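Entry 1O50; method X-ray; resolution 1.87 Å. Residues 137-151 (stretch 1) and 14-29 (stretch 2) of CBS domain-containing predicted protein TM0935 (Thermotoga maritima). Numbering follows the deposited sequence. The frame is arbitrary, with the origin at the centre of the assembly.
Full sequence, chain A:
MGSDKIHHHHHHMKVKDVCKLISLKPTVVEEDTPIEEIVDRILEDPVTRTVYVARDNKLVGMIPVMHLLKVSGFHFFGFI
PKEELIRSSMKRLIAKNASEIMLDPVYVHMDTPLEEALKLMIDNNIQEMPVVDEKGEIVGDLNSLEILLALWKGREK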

# COMPACT_ATOMS: atom_id res chain seq x y z
N GLU A 137 -8.44 -22.57 2.82
CA GLU A 137 -9.34 -21.94 1.87
C GLU A 137 -9.74 -20.54 2.31
O GLU A 137 -9.92 -20.28 3.49
CB GLU A 137 -10.57 -22.81 1.64
CG GLU A 137 -10.19 -24.16 1.04
CD GLU A 137 -11.37 -24.98 0.55
OE1 GLU A 137 -12.54 -24.53 0.72
OE2 GLU A 137 -11.13 -26.08 0.00
N ILE A 138 -9.87 -19.65 1.33
CA ILE A 138 -10.18 -18.25 1.57
C ILE A 138 -11.67 -18.02 1.89
O ILE A 138 -12.54 -18.37 1.09
CB ILE A 138 -9.70 -17.35 0.40
CG1 ILE A 138 -8.20 -17.51 0.21
CG2 ILE A 138 -10.04 -15.86 0.66
CD1 ILE A 138 -7.65 -16.77 -0.98
N VAL A 139 -11.92 -17.47 3.07
CA VAL A 139 -13.28 -17.22 3.55
C VAL A 139 -13.56 -15.72 3.79
O VAL A 139 -14.68 -15.33 4.06
CB VAL A 139 -13.55 -18.02 4.85
CG1 VAL A 139 -13.61 -19.54 4.56
CG2 VAL A 139 -12.51 -17.70 5.91
N GLY A 140 -12.52 -14.89 3.70
CA GLY A 140 -12.68 -13.46 3.89
C GLY A 140 -11.38 -12.73 3.63
O GLY A 140 -10.41 -13.35 3.23
N ASP A 141 -11.36 -11.41 3.87
CA ASP A 141 -10.20 -10.57 3.56
C ASP A 141 -9.98 -9.50 4.67
O ASP A 141 -10.92 -9.08 5.33
CB ASP A 141 -10.47 -9.90 2.19
CG ASP A 141 -9.24 -9.47 1.48
OD1 ASP A 141 -8.16 -10.07 1.69
OD2 ASP A 141 -9.27 -8.48 0.71
N LEU A 142 -8.75 -9.06 4.85
CA LEU A 142 -8.45 -8.01 5.83
C LEU A 142 -7.48 -7.03 5.26
O LEU A 142 -6.50 -7.47 4.75
CB LEU A 142 -7.83 -8.64 7.08
CG LEU A 142 -7.53 -7.71 8.26
CD1 LEU A 142 -8.77 -7.08 8.84
CD2 LEU A 142 -6.78 -8.46 9.34
N ASN A 143 -7.71 -5.73 5.37
CA ASN A 143 -6.68 -4.75 5.00
C ASN A 143 -6.37 -3.75 6.07
O ASN A 143 -7.05 -3.66 7.07
CB ASN A 143 -6.99 -4.08 3.63
CG ASN A 143 -8.10 -3.05 3.67
OD1 ASN A 143 -8.65 -2.72 4.72
ND2 ASN A 143 -8.42 -2.50 2.51
N SER A 144 -5.27 -3.02 5.87
CA SER A 144 -4.86 -2.01 6.82
C SER A 144 -5.93 -0.94 7.10
O SER A 144 -6.02 -0.43 8.19
CB SER A 144 -3.55 -1.36 6.33
OG SER A 144 -3.71 -0.74 5.07
N LEU A 145 -6.77 -0.64 6.12
CA LEU A 145 -7.72 0.42 6.29
C LEU A 145 -8.80 -0.01 7.29
O LEU A 145 -9.29 0.80 8.05
CB LEU A 145 -8.34 0.81 4.94
CG LEU A 145 -7.41 1.07 3.74
CD1 LEU A 145 -8.23 1.69 2.61
CD2 LEU A 145 -6.22 1.92 4.08
N GLU A 146 -9.18 -1.28 7.25
CA GLU A 146 -10.13 -1.82 8.22
C GLU A 146 -9.62 -1.73 9.65
O GLU A 146 -10.38 -1.43 10.56
CB GLU A 146 -10.48 -3.25 7.85
CG GLU A 146 -11.32 -3.27 6.59
CD GLU A 146 -11.61 -4.67 6.12
OE1 GLU A 146 -10.73 -5.54 6.25
OE2 GLU A 146 -12.72 -4.89 5.64
N ILE A 147 -8.34 -2.01 9.85
CA ILE A 147 -7.70 -1.91 11.15
C ILE A 147 -7.71 -0.47 11.61
O ILE A 147 -8.04 -0.19 12.75
CB ILE A 147 -6.29 -2.52 11.14
CG1 ILE A 147 -6.36 -4.02 10.86
CG2 ILE A 147 -5.58 -2.34 12.49
CD1 ILE A 147 -5.05 -4.71 10.91
N LEU A 148 -7.37 0.45 10.71
CA LEU A 148 -7.39 1.86 11.03
C LEU A 148 -8.77 2.37 11.41
O LEU A 148 -8.90 3.13 12.36
CB LEU A 148 -6.82 2.71 9.90
CG LEU A 148 -5.31 2.52 9.72
CD1 LEU A 148 -4.80 3.23 8.43
CD2 LEU A 148 -4.47 2.98 10.94
N LEU A 149 -9.77 1.95 10.65
CA LEU A 149 -11.14 2.29 10.90
C LEU A 149 -11.52 1.88 12.32
O LEU A 149 -12.01 2.69 13.11
CB LEU A 149 -12.01 1.58 9.88
CG LEU A 149 -13.48 2.03 9.73
CD1 LEU A 149 -14.07 1.39 8.55
CD2 LEU A 149 -14.37 1.75 11.03
N ALA A 150 -11.33 0.60 12.63
CA ALA A 150 -11.61 0.03 13.95
C ALA A 150 -10.99 0.82 15.07
O ALA A 150 -11.63 1.12 16.06
CB ALA A 150 -11.04 -1.36 14.00
N LEU A 151 -9.71 1.13 14.92
CA LEU A 151 -8.96 1.76 15.99
C LEU A 151 -9.31 3.20 16.23
O LEU A 151 -9.43 3.61 17.38
CB LEU A 151 -7.48 1.61 15.75
CG LEU A 151 -6.96 0.17 15.87
CD1 LEU A 151 -5.49 0.23 15.45
CD2 LEU A 151 -7.14 -0.41 17.25
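Stretch 2 14-29: KVKDVCKLISLKPTVV

A buried carboxylate at a strand-to-helix junction can organise a chain segment that has little regular structure of its own, and the packing of residues 14-29 against residues 137-151 is a compact example. Stretch 1 runs as a strand from Ile 138 to Asn 143 and then enters a helix at Ser 144. Stretch 2 begins with a short, weakly bonded helical segment at about Val 15 to Val 18, passes through a type I turn from Val 18 to Leu 21, and continues in extended form past Pro 26 toward a strand. The turn sits at the junction, with Cys 19 CA 5.0 Å from Leu 142 CA and Val 18 CA 5.9 Å from Glu 146 CA. The extended part then travels back along the strand, so that Leu 24, Pro 26 and Val 28 meet Asp 141 and Ile 138 in reverse order of sequence. Together the two stretches bury 838 Å².

The polar contacts centre on Glu 146. Its OE1 accepts from Asn 143 N at 3.2 Å, while Asn 143 OD1 caps the helix by accepting from Glu 146 N at 3.0 Å, a reciprocal pair that ties the side chain to the helix start. Its OE2 is left facing stretch 2 and accepts from Ile 22 N at 3.2 Å, the one direct hydrogen bond across the contact. Ile 22 O also lies 3.0 Å from Glu 146 OE2, but these are two acceptors and form no such bond. A second link is made through water 1, which donates to Cys 19 O at 2.9 Å and accepts from Asp 141 N at 2.8 Å, bridging the turn to the strand backbone.

Apolar packing surrounds this polar centre. Beside the helical segment, Leu 142 CD1 approaches Val 18 CG1 at 3.7 Å and Leu 142 CD2 approaches Val 15 CG2 at 4.0 Å. Along the helix, Ala 150 CB rests 3.9 Å from Val 18 CG2, and Leu 149 CD1 lies 4.0 Å from Leu 21 CB. Ile 22 CD1 reaches Leu 145 CB at 3.9 Å, so the residue that supplies the direct hydrogen bond also packs through its side chain. Leu 24 points toward stretch 1 and covers the cap, its CD1 3.5 Å from Asn 143 CG. Toward the start of the strand the contact thins: Pro 26 CG lies 4.1 Å from Ile 138 CG2, and Val 28 CG2 is 4.2 Å from Ile 138 CD1. In the extended segment, Ser 23, Lys 25 and Thr 27 point away, alternating with the residues that pack.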

# COMPACT_ATOMS: atom_id res chain seq x y z
N LYS A 14 -11.08 -9.08 17.49
CA LYS A 14 -10.58 -10.15 16.65
C LYS A 14 -10.79 -9.85 15.17
O LYS A 14 -11.51 -8.90 14.81
CB LYS A 14 -11.25 -11.45 17.05
CG LYS A 14 -10.66 -11.98 18.36
CD LYS A 14 -11.67 -12.73 19.23
CE LYS A 14 -12.00 -14.12 18.77
NZ LYS A 14 -12.63 -14.87 19.90
N VAL A 15 -10.17 -10.66 14.31
CA VAL A 15 -10.25 -10.41 12.88
C VAL A 15 -11.72 -10.35 12.46
O VAL A 15 -12.11 -9.49 11.66
CB VAL A 15 -9.41 -11.44 12.05
CG1 VAL A 15 -9.82 -11.46 10.58
CG2 VAL A 15 -7.92 -11.10 12.16
N LYS A 16 -12.53 -11.24 13.03
CA LYS A 16 -13.96 -11.31 12.71
C LYS A 16 -14.72 -9.98 12.93
O LYS A 16 -15.75 -9.73 12.28
CB LYS A 16 -14.61 -12.43 13.52
CG LYS A 16 -14.66 -12.19 15.03
CD LYS A 16 -15.44 -13.31 15.75
CE LYS A 16 -15.76 -12.97 17.22
NZ LYS A 16 -16.73 -11.80 17.42
N ASP A 17 -14.24 -9.16 13.85
CA ASP A 17 -14.85 -7.86 14.16
C ASP A 17 -14.48 -6.75 13.16
O ASP A 17 -15.16 -5.73 13.10
CB ASP A 17 -14.46 -7.38 15.58
CG ASP A 17 -14.69 -8.44 16.66
OD1 ASP A 17 -15.76 -9.07 16.68
OD2 ASP A 17 -13.85 -8.72 17.54
N VAL A 18 -13.38 -6.93 12.43
CA VAL A 18 -12.78 -5.91 11.56
C VAL A 18 -12.88 -6.23 10.05
O VAL A 18 -13.02 -5.33 9.23
CB VAL A 18 -11.30 -5.72 11.97
CG1 VAL A 18 -10.58 -4.78 11.08
CG2 VAL A 18 -11.23 -5.26 13.45
N CYS A 19 -12.88 -7.51 9.70
CA CYS A 19 -12.82 -7.97 8.31
C CYS A 19 -14.09 -7.74 7.46
O CYS A 19 -14.12 -8.03 6.26
CB CYS A 19 -12.44 -9.45 8.26
SG CYS A 19 -13.73 -10.59 8.71
N LYS A 20 -15.13 -7.20 8.06
CA LYS A 20 -16.33 -6.85 7.31
C LYS A 20 -16.65 -5.34 7.38
O LYS A 20 -17.69 -4.91 6.93
CB LYS A 20 -17.50 -7.69 7.76
CG LYS A 20 -17.84 -8.84 6.83
CD LYS A 20 -18.83 -9.75 7.49
CE LYS A 20 -19.62 -10.63 6.50
NZ LYS A 20 -21.01 -10.10 6.19
N LEU A 21 -15.72 -4.54 7.89
CA LEU A 21 -15.97 -3.11 8.09
C LEU A 21 -15.98 -2.34 6.75
O LEU A 21 -16.63 -1.30 6.65
CB LEU A 21 -14.93 -2.51 9.06
CG LEU A 21 -15.03 -3.02 10.50
CD1 LEU A 21 -13.89 -2.48 11.33
CD2 LEU A 21 -16.34 -2.66 11.11
N ILE A 22 -15.25 -2.87 5.77
CA ILE A 22 -15.27 -2.44 4.36
C ILE A 22 -15.56 -3.70 3.52
O ILE A 22 -15.09 -4.82 3.84
CB ILE A 22 -13.90 -1.85 3.99
CG1 ILE A 22 -13.49 -0.75 4.96
CG2 ILE A 22 -13.85 -1.29 2.56
CD1 ILE A 22 -12.04 -0.31 4.75
N SER A 23 -16.34 -3.53 2.47
CA SER A 23 -16.61 -4.59 1.51
C SER A 23 -15.42 -4.75 0.56
O SER A 23 -15.24 -3.95 -0.37
CB SER A 23 -17.85 -4.28 0.68
OG SER A 23 -18.10 -5.36 -0.21
N LEU A 24 -14.59 -5.75 0.84
CA LEU A 24 -13.43 -6.10 0.04
C LEU A 24 -13.70 -7.45 -0.63
O LEU A 24 -14.31 -8.33 -0.01
CB LEU A 24 -12.19 -6.22 0.90
CG LEU A 24 -11.79 -5.06 1.81
CD1 LEU A 24 -10.55 -5.36 2.58
CD2 LEU A 24 -11.59 -3.89 0.97
N LYS A 25 -13.25 -7.58 -1.88
CA LYS A 25 -13.27 -8.86 -2.62
C LYS A 25 -11.84 -9.26 -2.85
O LYS A 25 -11.11 -8.50 -3.50
CB LYS A 25 -13.94 -8.73 -3.99
CG LYS A 25 -15.19 -7.81 -4.06
CD LYS A 25 -14.88 -6.39 -4.68
CE LYS A 25 -14.72 -6.44 -6.22
NZ LYS A 25 -13.37 -6.95 -6.65
N PRO A 26 -11.41 -10.42 -2.36
CA PRO A 26 -10.03 -10.86 -2.58
C PRO A 26 -9.76 -11.05 -4.08
O PRO A 26 -10.61 -11.52 -4.81
CB PRO A 26 -9.94 -12.21 -1.85
CG PRO A 26 -11.15 -12.31 -1.02
CD PRO A 26 -12.19 -11.39 -1.58
N THR A 27 -8.58 -10.64 -4.51
CA THR A 27 -8.10 -10.87 -5.86
C THR A 27 -7.24 -12.09 -5.91
O THR A 27 -6.13 -12.09 -5.39
CB THR A 27 -7.25 -9.70 -6.32
OG1 THR A 27 -8.10 -8.56 -6.47
CG2 THR A 27 -6.67 -9.95 -7.72
N VAL A 28 -7.75 -13.11 -6.60
CA VAL A 28 -7.16 -14.43 -6.62
C VAL A 28 -6.85 -14.89 -8.07
O VAL A 28 -7.76 -14.97 -8.92
CB VAL A 28 -8.14 -15.48 -6.02
CG1 VAL A 28 -7.44 -16.79 -5.86
CG2 VAL A 28 -8.69 -15.05 -4.68
N VAL A 29 -5.58 -15.26 -8.30
CA VAL A 29 -5.06 -15.75 -9.57
C VAL A 29 -4.57 -17.20 -9.42
O VAL A 29 -4.55 -17.75 -8.32
CB VAL A 29 -3.92 -14.84 -10.10
CG1 VAL A 29 -4.43 -13.40 -10.32
CG2 VAL A 29 -2.76 -14.80 -9.17
O HOH W 1 -13.89 -10.50 4.71